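Local coordinates for RND efflux system, outer membrane lipoprotein, NodT family (Burkholderia mallei, PDB 6U94), which probably serves as the outer-membrane channel component of an RND-type efflux system, as a lipoprotein of the outer membrane factor family, at residues N51-A56 / A265-F270; N69-V74 / A148-L153; T76-E81 / L243-G248; V170-L175 / G444-V449; A304-R309 / G366-I371. All blocks are in the same frame, centred on the assembly; numbering follows the deposited sequence.

Contact 1: residues N51-A56 / A265-F270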
# COMPACT_ATOMS: atom_id res chain seq x y z
N ASN A 51 -15.51 7.83 -2.40
CA ASN A 51 -16.11 6.51 -2.44
C ASN A 51 -15.14 5.42 -1.99
O ASN A 51 -15.59 4.34 -1.59
CB ASN A 51 -16.64 6.20 -3.85
CG ASN A 51 -15.64 6.53 -4.94
OD1 ASN A 51 -14.45 6.70 -4.68
ND2 ASN A 51 -16.13 6.63 -6.17
N PHE A 52 -13.84 5.69 -2.01
CA PHE A 52 -12.84 4.71 -1.60
C PHE A 52 -12.45 4.89 -0.14
O PHE A 52 -12.41 3.91 0.62
CB PHE A 52 -11.61 4.82 -2.51
CG PHE A 52 -10.46 3.95 -2.09
CD1 PHE A 52 -10.61 2.57 -2.02
CD2 PHE A 52 -9.23 4.50 -1.78
CE1 PHE A 52 -9.55 1.76 -1.65
CE2 PHE A 52 -8.17 3.70 -1.40
CZ PHE A 52 -8.33 2.33 -1.34
N LEU A 53 -12.15 6.12 0.28
CA LEU A 53 -11.83 6.41 1.67
C LEU A 53 -13.14 6.62 2.42
O LEU A 53 -13.77 7.67 2.32
CB LEU A 53 -10.93 7.63 1.77
CG LEU A 53 -9.66 7.56 0.91
CD1 LEU A 53 -8.76 8.74 1.19
CD2 LEU A 53 -8.92 6.25 1.17
N ALA A 54 -13.55 5.60 3.18
CA ALA A 54 -14.85 5.62 3.84
C ALA A 54 -14.82 6.23 5.23
O ALA A 54 -15.83 6.79 5.67
CB ALA A 54 -15.41 4.19 3.93
N ASP A 55 -13.69 6.15 5.93
CA ASP A 55 -13.61 6.66 7.29
C ASP A 55 -13.74 8.18 7.31
O ASP A 55 -13.07 8.88 6.55
CB ASP A 55 -12.30 6.23 7.94
CG ASP A 55 -12.22 6.59 9.41
OD1 ASP A 55 -13.09 6.13 10.18
OD2 ASP A 55 -11.30 7.34 9.79
N ALA A 56 -14.61 8.68 8.19
CA ALA A 56 -14.88 10.11 8.24
C ALA A 56 -13.63 10.90 8.62
O ALA A 56 -13.34 11.94 8.02
CB ALA A 56 -16.01 10.40 9.23
N ALA A 265 -13.88 -0.93 9.39
CA ALA A 265 -13.57 -0.71 7.98
C ALA A 265 -13.34 0.78 7.73
O ALA A 265 -14.21 1.60 8.01
CB ALA A 265 -14.70 -1.23 7.09
N LEU A 266 -12.15 1.11 7.22
CA LEU A 266 -11.84 2.48 6.81
C LEU A 266 -11.79 2.66 5.31
O LEU A 266 -12.13 3.74 4.82
CB LEU A 266 -10.49 2.91 7.41
CG LEU A 266 -10.43 3.07 8.93
CD1 LEU A 266 -9.97 1.78 9.60
CD2 LEU A 266 -9.53 4.23 9.31
N LEU A 267 -11.39 1.63 4.56
CA LEU A 267 -11.43 1.65 3.11
C LEU A 267 -12.66 0.88 2.62
O LEU A 267 -13.09 -0.09 3.24
CB LEU A 267 -10.17 1.02 2.52
CG LEU A 267 -8.82 1.59 2.95
CD1 LEU A 267 -7.69 0.97 2.14
CD2 LEU A 267 -8.82 3.11 2.82
N ALA A 268 -13.22 1.35 1.51
CA ALA A 268 -14.28 0.61 0.86
C ALA A 268 -13.69 -0.43 -0.08
O ALA A 268 -12.62 -0.24 -0.66
CB ALA A 268 -15.20 1.57 0.08
N GLU A 269 -14.40 -1.55 -0.21
CA GLU A 269 -13.95 -2.61 -1.10
C GLU A 269 -14.16 -2.21 -2.56
O GLU A 269 -15.10 -1.49 -2.90
CB GLU A 269 -14.69 -3.91 -0.80
CG GLU A 269 -14.16 -5.12 -1.54
CD GLU A 269 -12.66 -5.31 -1.35
OE1 GLU A 269 -11.89 -4.83 -2.21
OE2 GLU A 269 -12.26 -5.91 -0.33
N PHE A 270 -13.26 -2.67 -3.41
CA PHE A 270 -13.37 -2.38 -4.83
C PHE A 270 -14.61 -3.06 -5.40
O PHE A 270 -14.84 -4.25 -5.14
CB PHE A 270 -12.12 -2.85 -5.57
CG PHE A 270 -10.89 -2.08 -5.20
CD1 PHE A 270 -10.66 -0.82 -5.73
CD2 PHE A 270 -9.96 -2.62 -4.33
CE1 PHE A 270 -9.52 -0.11 -5.39
CE2 PHE A 270 -8.82 -1.92 -3.99
CZ PHE A 270 -8.60 -0.66 -4.52

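Contact 2: residues N69-V74 / A148-L153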
# COMPACT_ATOMS: atom_id res chain seq x y z
N ASN A 69 -3.05 25.60 0.49
CA ASN A 69 -2.78 26.61 -0.53
C ASN A 69 -1.39 26.50 -1.15
O ASN A 69 -1.03 27.35 -1.97
CB ASN A 69 -2.98 28.01 0.05
CG ASN A 69 -4.43 28.32 0.35
OD1 ASN A 69 -5.34 27.70 -0.22
ND2 ASN A 69 -4.67 29.28 1.23
N ARG A 70 -0.61 25.49 -0.78
CA ARG A 70 0.70 25.30 -1.38
C ARG A 70 0.55 25.00 -2.87
O ARG A 70 -0.49 24.53 -3.34
CB ARG A 70 1.45 24.17 -0.70
CG ARG A 70 0.89 22.80 -1.02
CD ARG A 70 1.34 21.74 -0.03
NE ARG A 70 0.28 20.78 0.23
CZ ARG A 70 0.35 19.80 1.13
NH1 ARG A 70 1.44 19.66 1.87
NH2 ARG A 70 -0.67 18.98 1.29
N ASP A 71 1.61 25.29 -3.63
CA ASP A 71 1.62 24.93 -5.03
C ASP A 71 2.06 23.47 -5.18
O ASP A 71 2.56 22.84 -4.25
CB ASP A 71 2.52 25.89 -5.82
CG ASP A 71 3.96 25.44 -5.88
OD1 ASP A 71 4.55 25.46 -6.98
OD2 ASP A 71 4.52 25.06 -4.83
N LEU A 72 1.85 22.93 -6.38
CA LEU A 72 2.10 21.50 -6.59
C LEU A 72 3.58 21.16 -6.44
O LEU A 72 3.92 20.04 -6.03
CB LEU A 72 1.59 21.06 -7.95
CG LEU A 72 0.07 20.99 -8.07
CD1 LEU A 72 -0.33 20.18 -9.29
CD2 LEU A 72 -0.56 20.41 -6.81
N ARG A 73 4.47 22.10 -6.76
CA ARG A 73 5.90 21.84 -6.56
C ARG A 73 6.21 21.64 -5.09
O ARG A 73 7.00 20.75 -4.73
CB ARG A 73 6.73 22.98 -7.14
CG ARG A 73 8.22 22.67 -7.22
CD ARG A 73 9.01 23.84 -7.80
NE ARG A 73 8.92 25.03 -6.96
CZ ARG A 73 9.57 25.19 -5.81
NH1 ARG A 73 10.37 24.23 -5.36
NH2 ARG A 73 9.43 26.31 -5.11
N VAL A 74 5.61 22.44 -4.21
CA VAL A 74 5.82 22.28 -2.78
C VAL A 74 5.13 21.01 -2.28
O VAL A 74 5.67 20.29 -1.44
CB VAL A 74 5.33 23.53 -2.02
CG1 VAL A 74 5.20 23.25 -0.53
CG2 VAL A 74 6.29 24.68 -2.26
N ALA A 148 10.92 25.29 -14.71
CA ALA A 148 10.46 24.18 -15.53
C ALA A 148 9.51 23.27 -14.76
O ALA A 148 8.53 22.77 -15.32
CB ALA A 148 11.65 23.38 -16.06
N GLN A 149 9.78 23.06 -13.46
CA GLN A 149 8.90 22.22 -12.65
C GLN A 149 7.50 22.83 -12.55
O GLN A 149 6.50 22.13 -12.76
CB GLN A 149 9.49 22.03 -11.25
CG GLN A 149 10.72 21.13 -11.21
CD GLN A 149 11.40 21.14 -9.86
OE1 GLN A 149 10.76 21.29 -8.82
NE2 GLN A 149 12.72 20.97 -9.87
N GLU A 150 7.42 24.13 -12.25
CA GLU A 150 6.12 24.78 -12.14
C GLU A 150 5.35 24.71 -13.45
O GLU A 150 4.11 24.61 -13.44
CB GLU A 150 6.31 26.23 -11.70
CG GLU A 150 6.86 26.36 -10.28
CD GLU A 150 7.63 27.65 -10.06
OE1 GLU A 150 7.72 28.46 -11.00
OE2 GLU A 150 8.15 27.84 -8.94
N GLN A 151 6.05 24.73 -14.59
CA GLN A 151 5.37 24.64 -15.88
C GLN A 151 4.98 23.21 -16.21
O GLN A 151 3.87 22.97 -16.71
CB GLN A 151 6.27 25.23 -16.97
CG GLN A 151 5.69 25.15 -18.37
CD GLN A 151 6.58 25.83 -19.40
OE1 GLN A 151 7.30 25.17 -20.14
NE2 GLN A 151 6.52 27.16 -19.44
N TYR A 152 5.86 22.25 -15.95
CA TYR A 152 5.52 20.85 -16.18
C TYR A 152 4.34 20.42 -15.32
O TYR A 152 3.47 19.67 -15.78
CB TYR A 152 6.73 19.96 -15.90
CG TYR A 152 6.43 18.47 -15.88
CD1 TYR A 152 6.34 17.74 -17.06
CD2 TYR A 152 6.26 17.79 -14.68
CE1 TYR A 152 6.07 16.38 -17.04
CE2 TYR A 152 5.99 16.44 -14.65
CZ TYR A 152 5.90 15.74 -15.84
OH TYR A 152 5.63 14.39 -15.81
N LEU A 153 4.28 20.91 -14.09
CA LEU A 153 3.24 20.51 -13.14
C LEU A 153 1.92 21.23 -13.36
O LEU A 153 0.94 20.92 -12.67
CB LEU A 153 3.73 20.74 -11.71
CG LEU A 153 4.89 19.85 -11.27
CD1 LEU A 153 5.40 20.25 -9.90
CD2 LEU A 153 4.47 18.39 -11.28

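Contact 3: residues T76-E81 / L243-G248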
# COMPACT_ATOMS: atom_id res chain seq x y z
N THR A 76 4.78 18.30 -3.95
CA THR A 76 5.72 17.24 -4.30
C THR A 76 6.85 17.15 -3.28
O THR A 76 7.27 16.04 -2.91
CB THR A 76 6.27 17.50 -5.71
OG1 THR A 76 5.28 17.11 -6.68
CG2 THR A 76 7.55 16.71 -5.95
N LEU A 77 7.34 18.29 -2.80
CA LEU A 77 8.40 18.28 -1.78
C LEU A 77 7.88 17.77 -0.44
O LEU A 77 8.64 17.18 0.33
CB LEU A 77 9.00 19.67 -1.63
CG LEU A 77 9.83 20.25 -2.78
CD1 LEU A 77 10.17 21.70 -2.49
CD2 LEU A 77 11.10 19.43 -3.00
N ASP A 78 6.60 18.01 -0.13
CA ASP A 78 6.05 17.56 1.14
C ASP A 78 5.83 16.05 1.14
O ASP A 78 6.10 15.38 2.15
CB ASP A 78 4.74 18.30 1.43
CG ASP A 78 4.95 19.76 1.75
OD1 ASP A 78 6.12 20.19 1.89
OD2 ASP A 78 3.95 20.50 1.88
N ILE A 79 5.33 15.51 0.03
CA ILE A 79 5.17 14.06 -0.09
C ILE A 79 6.52 13.37 0.01
O ILE A 79 6.65 12.31 0.63
CB ILE A 79 4.44 13.72 -1.40
CG1 ILE A 79 3.03 14.32 -1.39
CG2 ILE A 79 4.39 12.22 -1.62
CD1 ILE A 79 2.40 14.39 -2.77
N ASP A 80 7.55 13.97 -0.59
CA ASP A 80 8.89 13.41 -0.51
C ASP A 80 9.40 13.41 0.92
O ASP A 80 9.99 12.42 1.38
CB ASP A 80 9.84 14.18 -1.42
CG ASP A 80 10.66 13.28 -2.31
OD1 ASP A 80 10.20 12.96 -3.43
OD2 ASP A 80 11.77 12.88 -1.90
N GLU A 81 9.19 14.51 1.65
CA GLU A 81 9.66 14.59 3.03
C GLU A 81 8.89 13.63 3.93
O GLU A 81 9.49 12.98 4.80
CB GLU A 81 9.53 16.02 3.55
CG GLU A 81 9.87 16.17 5.03
CD GLU A 81 9.65 17.58 5.54
OE1 GLU A 81 9.24 18.46 4.75
OE2 GLU A 81 9.88 17.81 6.75
N LEU A 243 2.22 12.85 8.74
CA LEU A 243 0.83 13.23 8.54
C LEU A 243 0.66 14.74 8.60
O LEU A 243 -0.10 15.32 7.81
CB LEU A 243 -0.06 12.55 9.59
CG LEU A 243 -1.56 12.48 9.30
CD1 LEU A 243 -1.81 11.87 7.93
CD2 LEU A 243 -2.26 11.67 10.37
N ALA A 244 1.37 15.40 9.52
CA ALA A 244 1.31 16.86 9.59
C ALA A 244 1.90 17.49 8.34
O ALA A 244 1.37 18.49 7.84
CB ALA A 244 2.04 17.35 10.84
N VAL A 245 2.98 16.93 7.81
CA VAL A 245 3.57 17.44 6.58
C VAL A 245 2.60 17.27 5.42
O VAL A 245 2.45 18.16 4.57
CB VAL A 245 4.92 16.74 6.30
CG1 VAL A 245 5.46 17.16 4.94
CG2 VAL A 245 5.92 17.06 7.39
N LEU A 246 1.92 16.12 5.36
CA LEU A 246 1.06 15.82 4.22
C LEU A 246 -0.15 16.73 4.17
O LEU A 246 -0.60 17.11 3.08
CB LEU A 246 0.64 14.35 4.25
CG LEU A 246 1.70 13.35 3.81
CD1 LEU A 246 1.20 11.92 4.00
CD2 LEU A 246 2.08 13.60 2.36
N ILE A 247 -0.72 17.08 5.32
CA ILE A 247 -1.87 17.98 5.34
C ILE A 247 -1.47 19.44 5.42
O ILE A 247 -2.34 20.32 5.30
CB ILE A 247 -2.82 17.65 6.51
CG1 ILE A 247 -2.12 17.85 7.85
CG2 ILE A 247 -3.35 16.22 6.38
CD1 ILE A 247 -3.05 17.81 9.04
N GLY A 248 -0.18 19.74 5.61
CA GLY A 248 0.29 21.11 5.61
C GLY A 248 -0.00 21.89 6.87
O GLY A 248 0.12 23.13 6.85

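Contact 4: residues V170-L175 / G444-V449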
# COMPACT_ATOMS: atom_id res chain seq x y z
N VAL A 170 -1.63 10.36 2.16
CA VAL A 170 -2.33 10.70 3.40
C VAL A 170 -3.03 9.48 3.97
O VAL A 170 -3.02 9.24 5.18
CB VAL A 170 -3.32 11.85 3.15
CG1 VAL A 170 -4.20 12.07 4.37
CG2 VAL A 170 -2.58 13.13 2.79
N ALA A 171 -3.64 8.67 3.10
CA ALA A 171 -4.37 7.49 3.56
C ALA A 171 -3.41 6.44 4.13
O ALA A 171 -3.66 5.89 5.21
CB ALA A 171 -5.19 6.90 2.42
N ASN A 172 -2.32 6.17 3.42
CA ASN A 172 -1.37 5.16 3.90
C ASN A 172 -0.69 5.60 5.19
O ASN A 172 -0.31 4.75 6.00
CB ASN A 172 -0.33 4.86 2.83
CG ASN A 172 0.56 3.68 3.21
OD1 ASN A 172 0.14 2.52 3.11
ND2 ASN A 172 1.78 3.96 3.63
N THR A 173 -0.54 6.91 5.40
CA THR A 173 0.11 7.39 6.62
C THR A 173 -0.83 7.31 7.82
O THR A 173 -0.40 6.94 8.92
CB THR A 173 0.60 8.83 6.42
OG1 THR A 173 1.50 8.86 5.31
CG2 THR A 173 1.32 9.33 7.65
N TYR A 174 -2.10 7.66 7.63
CA TYR A 174 -3.06 7.56 8.73
C TYR A 174 -3.37 6.11 9.06
O TYR A 174 -3.55 5.76 10.23
CB TYR A 174 -4.34 8.33 8.38
CG TYR A 174 -5.42 8.26 9.44
CD1 TYR A 174 -5.26 8.90 10.66
CD2 TYR A 174 -6.59 7.55 9.22
CE1 TYR A 174 -6.25 8.85 11.63
CE2 TYR A 174 -7.59 7.49 10.18
CZ TYR A 174 -7.41 8.14 11.38
OH TYR A 174 -8.40 8.08 12.34
N LEU A 175 -3.44 5.25 8.04
CA LEU A 175 -3.61 3.82 8.30
C LEU A 175 -2.40 3.25 9.02
O LEU A 175 -2.54 2.49 9.98
CB LEU A 175 -3.87 3.08 6.99
CG LEU A 175 -5.25 3.33 6.38
CD1 LEU A 175 -5.41 2.60 5.05
CD2 LEU A 175 -6.34 2.90 7.35
N GLY A 444 -2.10 -5.32 3.49
CA GLY A 444 -3.31 -5.49 2.70
C GLY A 444 -4.01 -4.17 2.44
O GLY A 444 -4.48 -3.91 1.32
N LEU A 445 -4.09 -3.31 3.46
CA LEU A 445 -4.67 -1.99 3.27
C LEU A 445 -3.81 -1.15 2.33
O LEU A 445 -4.32 -0.51 1.41
CB LEU A 445 -4.84 -1.29 4.62
CG LEU A 445 -5.74 -2.00 5.63
CD1 LEU A 445 -5.78 -1.24 6.94
CD2 LEU A 445 -7.14 -2.18 5.06
N THR A 446 -2.49 -1.15 2.57
CA THR A 446 -1.58 -0.39 1.73
C THR A 446 -1.71 -0.77 0.26
O THR A 446 -1.71 0.10 -0.62
CB THR A 446 -0.14 -0.59 2.20
OG1 THR A 446 0.03 0.01 3.49
CG2 THR A 446 0.86 0.02 1.22
N SER A 447 -1.85 -2.07 -0.02
CA SER A 447 -1.95 -2.51 -1.41
C SER A 447 -3.27 -2.10 -2.04
O SER A 447 -3.35 -1.96 -3.27
CB SER A 447 -1.76 -4.02 -1.50
OG SER A 447 -3.01 -4.68 -1.48
N ARG A 448 -4.32 -1.92 -1.24
CA ARG A 448 -5.57 -1.38 -1.77
C ARG A 448 -5.42 0.09 -2.12
O ARG A 448 -5.98 0.57 -3.11
CB ARG A 448 -6.70 -1.59 -0.77
CG ARG A 448 -7.00 -3.06 -0.48
CD ARG A 448 -7.71 -3.25 0.85
NE ARG A 448 -9.07 -2.72 0.84
CZ ARG A 448 -9.99 -3.04 1.74
NH1 ARG A 448 -9.70 -3.90 2.71
NH2 ARG A 448 -11.21 -2.52 1.66
N VAL A 449 -4.66 0.83 -1.31
CA VAL A 449 -4.35 2.22 -1.61
C VAL A 449 -3.56 2.31 -2.91
O VAL A 449 -3.83 3.18 -3.76
CB VAL A 449 -3.60 2.86 -0.44
CG1 VAL A 449 -2.96 4.19 -0.86
CG2 VAL A 449 -4.54 3.07 0.74

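Contact 5: residues A304-R309 / G366-I371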
# COMPACT_ATOMS: atom_id res chain seq x y z
N ALA A 304 -8.54 1.17 -30.23
CA ALA A 304 -9.00 -0.06 -30.86
C ALA A 304 -7.84 -1.03 -31.08
O ALA A 304 -8.01 -2.25 -30.94
CB ALA A 304 -9.69 0.26 -32.19
N ALA A 305 -6.66 -0.50 -31.40
CA ALA A 305 -5.52 -1.36 -31.70
C ALA A 305 -4.84 -1.88 -30.44
O ALA A 305 -4.41 -3.04 -30.41
CB ALA A 305 -4.51 -0.61 -32.57
N PHE A 306 -4.72 -1.06 -29.39
CA PHE A 306 -3.81 -1.37 -28.30
C PHE A 306 -4.40 -1.34 -26.90
O PHE A 306 -3.67 -1.59 -25.94
CB PHE A 306 -2.61 -0.40 -28.34
CG PHE A 306 -1.85 -0.44 -29.64
CD1 PHE A 306 -1.10 -1.55 -29.99
CD2 PHE A 306 -1.88 0.64 -30.50
CE1 PHE A 306 -0.39 -1.59 -31.17
CE2 PHE A 306 -1.17 0.61 -31.69
CZ PHE A 306 -0.43 -0.50 -32.03
N PHE A 307 -5.69 -1.05 -26.75
CA PHE A 307 -6.29 -0.86 -25.42
C PHE A 307 -7.35 -1.93 -25.18
O PHE A 307 -8.44 -1.86 -25.77
CB PHE A 307 -6.90 0.54 -25.31
CG PHE A 307 -6.91 1.09 -23.91
CD1 PHE A 307 -7.45 0.38 -22.86
CD2 PHE A 307 -6.38 2.35 -23.66
CE1 PHE A 307 -7.46 0.90 -21.58
CE2 PHE A 307 -6.38 2.88 -22.38
CZ PHE A 307 -6.93 2.15 -21.34
N PRO A 308 -7.06 -2.94 -24.36
CA PRO A 308 -8.07 -3.98 -24.10
C PRO A 308 -9.32 -3.40 -23.45
O PRO A 308 -9.26 -2.46 -22.67
CB PRO A 308 -7.35 -4.95 -23.15
CG PRO A 308 -5.88 -4.68 -23.34
CD PRO A 308 -5.79 -3.21 -23.66
N ARG A 309 -10.46 -3.99 -23.79
CA ARG A 309 -11.74 -3.65 -23.16
C ARG A 309 -12.21 -4.88 -22.40
O ARG A 309 -12.87 -5.76 -22.97
CB ARG A 309 -12.77 -3.14 -24.19
CG ARG A 309 -12.91 -3.97 -25.46
CD ARG A 309 -13.70 -3.20 -26.53
NE ARG A 309 -15.04 -2.82 -26.09
CZ ARG A 309 -15.94 -2.22 -26.86
NH1 ARG A 309 -15.65 -1.93 -28.12
NH2 ARG A 309 -17.15 -1.92 -26.38
N GLY A 366 5.41 3.77 -27.67
CA GLY A 366 5.34 4.15 -26.27
C GLY A 366 3.93 4.01 -25.71
O GLY A 366 3.75 3.58 -24.57
N TYR A 367 2.93 4.37 -26.51
CA TYR A 367 1.54 4.21 -26.08
C TYR A 367 1.20 2.74 -25.84
O TYR A 367 0.55 2.40 -24.85
CB TYR A 367 0.61 4.82 -27.12
CG TYR A 367 -0.87 4.69 -26.84
CD1 TYR A 367 -1.47 5.42 -25.82
CD2 TYR A 367 -1.68 3.88 -27.63
CE1 TYR A 367 -2.83 5.31 -25.57
CE2 TYR A 367 -3.03 3.78 -27.39
CZ TYR A 367 -3.60 4.50 -26.36
OH TYR A 367 -4.95 4.39 -26.12
N GLU A 368 1.65 1.86 -26.74
CA GLU A 368 1.37 0.44 -26.59
C GLU A 368 2.02 -0.12 -25.33
O GLU A 368 1.39 -0.87 -24.58
CB GLU A 368 1.86 -0.32 -27.83
CG GLU A 368 1.62 -1.82 -27.77
CD GLU A 368 2.21 -2.56 -28.97
OE1 GLU A 368 3.10 -1.99 -29.63
OE2 GLU A 368 1.78 -3.70 -29.23
N HIS A 369 3.28 0.26 -25.07
CA HIS A 369 3.98 -0.24 -23.89
C HIS A 369 3.39 0.33 -22.61
O HIS A 369 3.32 -0.36 -21.59
CB HIS A 369 5.47 0.09 -23.98
CG HIS A 369 6.18 -0.64 -25.08
ND1 HIS A 369 5.78 -1.89 -25.52
CD2 HIS A 369 7.26 -0.30 -25.82
CE1 HIS A 369 6.59 -2.28 -26.48
NE2 HIS A 369 7.49 -1.34 -26.69
N THR A 370 2.98 1.60 -22.63
CA THR A 370 2.40 2.22 -21.44
C THR A 370 1.11 1.53 -21.03
O THR A 370 0.79 1.46 -19.84
CB THR A 370 2.17 3.72 -21.69
OG1 THR A 370 3.43 4.36 -21.91
CG2 THR A 370 1.47 4.38 -20.50
N ILE A 371 0.36 0.99 -22.00
CA ILE A 371 -0.87 0.28 -21.68
C ILE A 371 -0.58 -1.10 -21.10
O ILE A 371 -1.24 -1.53 -20.14
CB ILE A 371 -1.77 0.21 -22.92
CG1 ILE A 371 -2.23 1.61 -23.33
CG2 ILE A 371 -2.98 -0.70 -22.68
CD1 ILE A 371 -3.01 1.64 -24.62

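Contact 1: residues N51-A56 / A265-F270
The Phe52 ring has the methyl CD2 of Leu267 over one face, while the Phe270 ring approaches it obliquely. The two phenyl planes differ by only 25°, but they are slid so far apart, with centroids 5.5 Å from each other, that they hardly overlap. Phe52 CE1 and Phe270 CZ make the nearest touch at 3.9 Å. With CG of Phe52 anti to its backbone N (chi1 175°), the ring lies alongside Leu267, whose CD1 meets its CZ.

Behind the rings, the two loops run antiparallel and form a single beta bridge, with Leu53 and Leu267 as its non-hydrogen-bonded pair. One flanking bond, from Ala268 N to Phe52 O, is 2.8 Å long and almost straight at 172°. The other is forked: Leu266 O lies in reach of two successive amides, accepting from Ala54 N at 2.9 Å and from Asp55 N at 3.1 Å, both in its carbonyl plane. The paired leucines put their branches on the same side, and Leu53 CD2 presses on Leu267 CD2 at 3.5 Å. Asp55 offers carbon rather than charge to this contact, its CB and CG lying against Leu266. Its OD1 pairs with Arg264, and its OD2 takes Leu58 N as the N-cap of helix 56-67.

The bridge thus sits between two long helices. Leu53 and Leu266 pack on helix 156-203, whereas Leu267 and Phe270 pack on helix 421-454, whose Tyr452 meets the Phe52 ring nearly parallel.

Contact 2: residues N69-V74 / A148-L153
CG of Arg73 stands anti to the backbone N (chi1 -169°), and the chain runs straight until it bends at chi3 (62°), which turns NE toward helix 146-152. There Glu150, with CG beside its own backbone N and the chain extended, brings OE2 to 3.5 Å from Arg73 NE. This is a long salt bridge, with the guanidinium and carboxylate planes steeply inclined to each other. Gln149 crosses the same arginine lower down: its OE1 lies 3.3 Å from Arg73 CD and equally near CG, while its NE2 is bonded to Leu144 O.

Beneath this polar rim Leu153 supplies the buried side, its CD1 3.7 Å from Arg73 CA. Leu72 reaches across with CD1 to Leu153 O, also at 3.7 Å. Asp71 OD1 is 4.7 Å from Glu150 OE2, so the arginine probably offsets some repulsion between the two carboxylates.

Asp71 takes the crowded first torsion, with CG between N and the carbonyl carbon (chi1 89°), folding its carboxylate back over the following amides. Val74 N donates to OD2 at 2.9 Å, and Arg73 N only weakly to OD1: the classic aspartate N-cap that starts helix 72-86.

Contact 3: residues T76-E81 / L243-G248
An antiparallel pair joins helix 72-86 to the C-terminal end of helix 211-247, beside helix 156-203 in the helical part of the protein; the short axes are 8.6 Å apart at the closest, with 170° between their directions. Val245 carries the largest share of the packing. Its CG1, anti to the backbone N, pushes to 3.4 Å from Asp78 O and 3.8 Å from Asp78 CB, so the methyl sits against a helix backbone. Deeper in, Leu246 crosses Ile79 at about a right angle, CD2 against CG1 at 3.9 Å. These two side chains also pack on helix 156-203, through Leu166 for Ile79 and Val170 for Leu246.

Mixed contacts of carboxylate with methyl fill the outer rim. Glu81, stretched out with CG anti to its backbone N (chi1 175°), lays its carboxylate across the two methyls of Val245, OE1 being 4.0 Å from CG1.

The ionic element comes from a third party. Asp78 OD2 and Val245 O, two acceptors, face one another at 3.9 Å, and Arg70 NH1 serves both, by a salt bridge to the first and a hydrogen bond to the second, while its NH2 is bonded to Leu246 O. One guanidinium therefore ties the aspartate to two carbonyls near the C-terminal end of the other helix, just before Gly248 leaves it with positive phi. Such a cation would favour a charged Asp78 and should offset the negative potential of the helix end.

Contact 4: residues V170-L175 / G444-V449
The tight spot is polar: Asn172 OD1 accepts from Thr446 OG1 at 2.5 Å, a very short bond. The hydroxyl lies in the plane of the amide carbonyl and comes nearly end-on, with a C=O...O angle of 158°. CG of Asn172 is anti to its backbone N (chi1 -172°), which swings the amide out to the threonine, and Thr446 CG2 crowds the same oxygen at 3.2 Å. Both ends are gripped from elsewhere as well, since Asn172 ND2 bonds Tyr86 OH and Thr446 OG1 is bonded to Leu442 O, so two carbonyl oxygens probably share one hydroxyl proton.

Helices 156-203 and 421-454 run antiparallel here (171°), their short axes 9.8 Å apart; long paired helices of this kind build the alpha-helical barrel of outer membrane factors, and these two are far apart in sequence, one in each of the two efflux-protein family regions.

Away from the polar pair, the packing is looser and wholly apolar. Leu175 CD1 rests on Leu445 CB at 4.0 Å, the two leucines crossing at about a right angle. Ala171 CB stays 4.2 Å from Val449 CG2. Ala171, Leu175 and Val449 are buried, whereas Leu445 and Thr446 keep part of their surface open to solvent.

Contact 5: residues A304-R309 / G366-I371
Helix 299-306 ends at Phe306, and the chain leaves it in an extended Phe307-Pro308 segment bedded on the long helix 362-415; in outer membrane factors such a segment probably leads toward a transmembrane strand of the beta-barrel, although this model of a single chain has no regular strand.

The face contacts come first. Phe306, with CG beside its backbone N (chi1 -58°), lays its ring along Glu368. CB of Glu368 makes a CH-pi contact, 4.2 Å from the Phe306 centroid and 26° off the ring normal, and the extended chain then runs out past the rim, with CG 3.5 Å from Phe306 CD1. Ala305 CB lies over the opposite face of the same ring, so the phenyl is sandwiched. The glutamate's charge is spent elsewhere, OE1 forming a salt bridge to Arg359.

Aliphatic packing centres on Ile371, a branched wedge under the extended segment. Its CG2 lies 3.4 Å from Phe306 O, where the helix stops, and 3.9 Å from Pro308 CD, the proline and isoleucine sliding past each other. CG2 is also over one face of the Phe307 ring, and CD1 comes to 3.6 Å from Phe307 CD2. That same CD1 sits above the Tyr367 ring, 3.4 Å from its plane and toward the rim.

The last kind is an edge contact of a polar group. Tyr367 crosses Phe307 at about a right angle and, while bonded to Glu289 OE2, places its hydroxyl in the plane of the phenyl: OH stands 3.5 Å from Phe307 CD2.

In the fold
From the N terminus, contact 1 opens first, in the loop before helix 56-67, followed by contacts 2 and 3, both starting on helix 72-86. Contact 2 closes at 148-153, before contact 4 opens on helix 156-203; contact 3 closes at 243-248 and contact 1 at 265-270. Contacts 2 and 3 therefore both lie within the loop of contact 1, and they cross each other. Contact 4 crosses contacts 1 and 3, touching both, and closes last on helix 421-454, joining the two halves of the chain. Contact 5, 304-309 with 366-371, is a short loop inside that of contact 4, about 29 Å from it between centres.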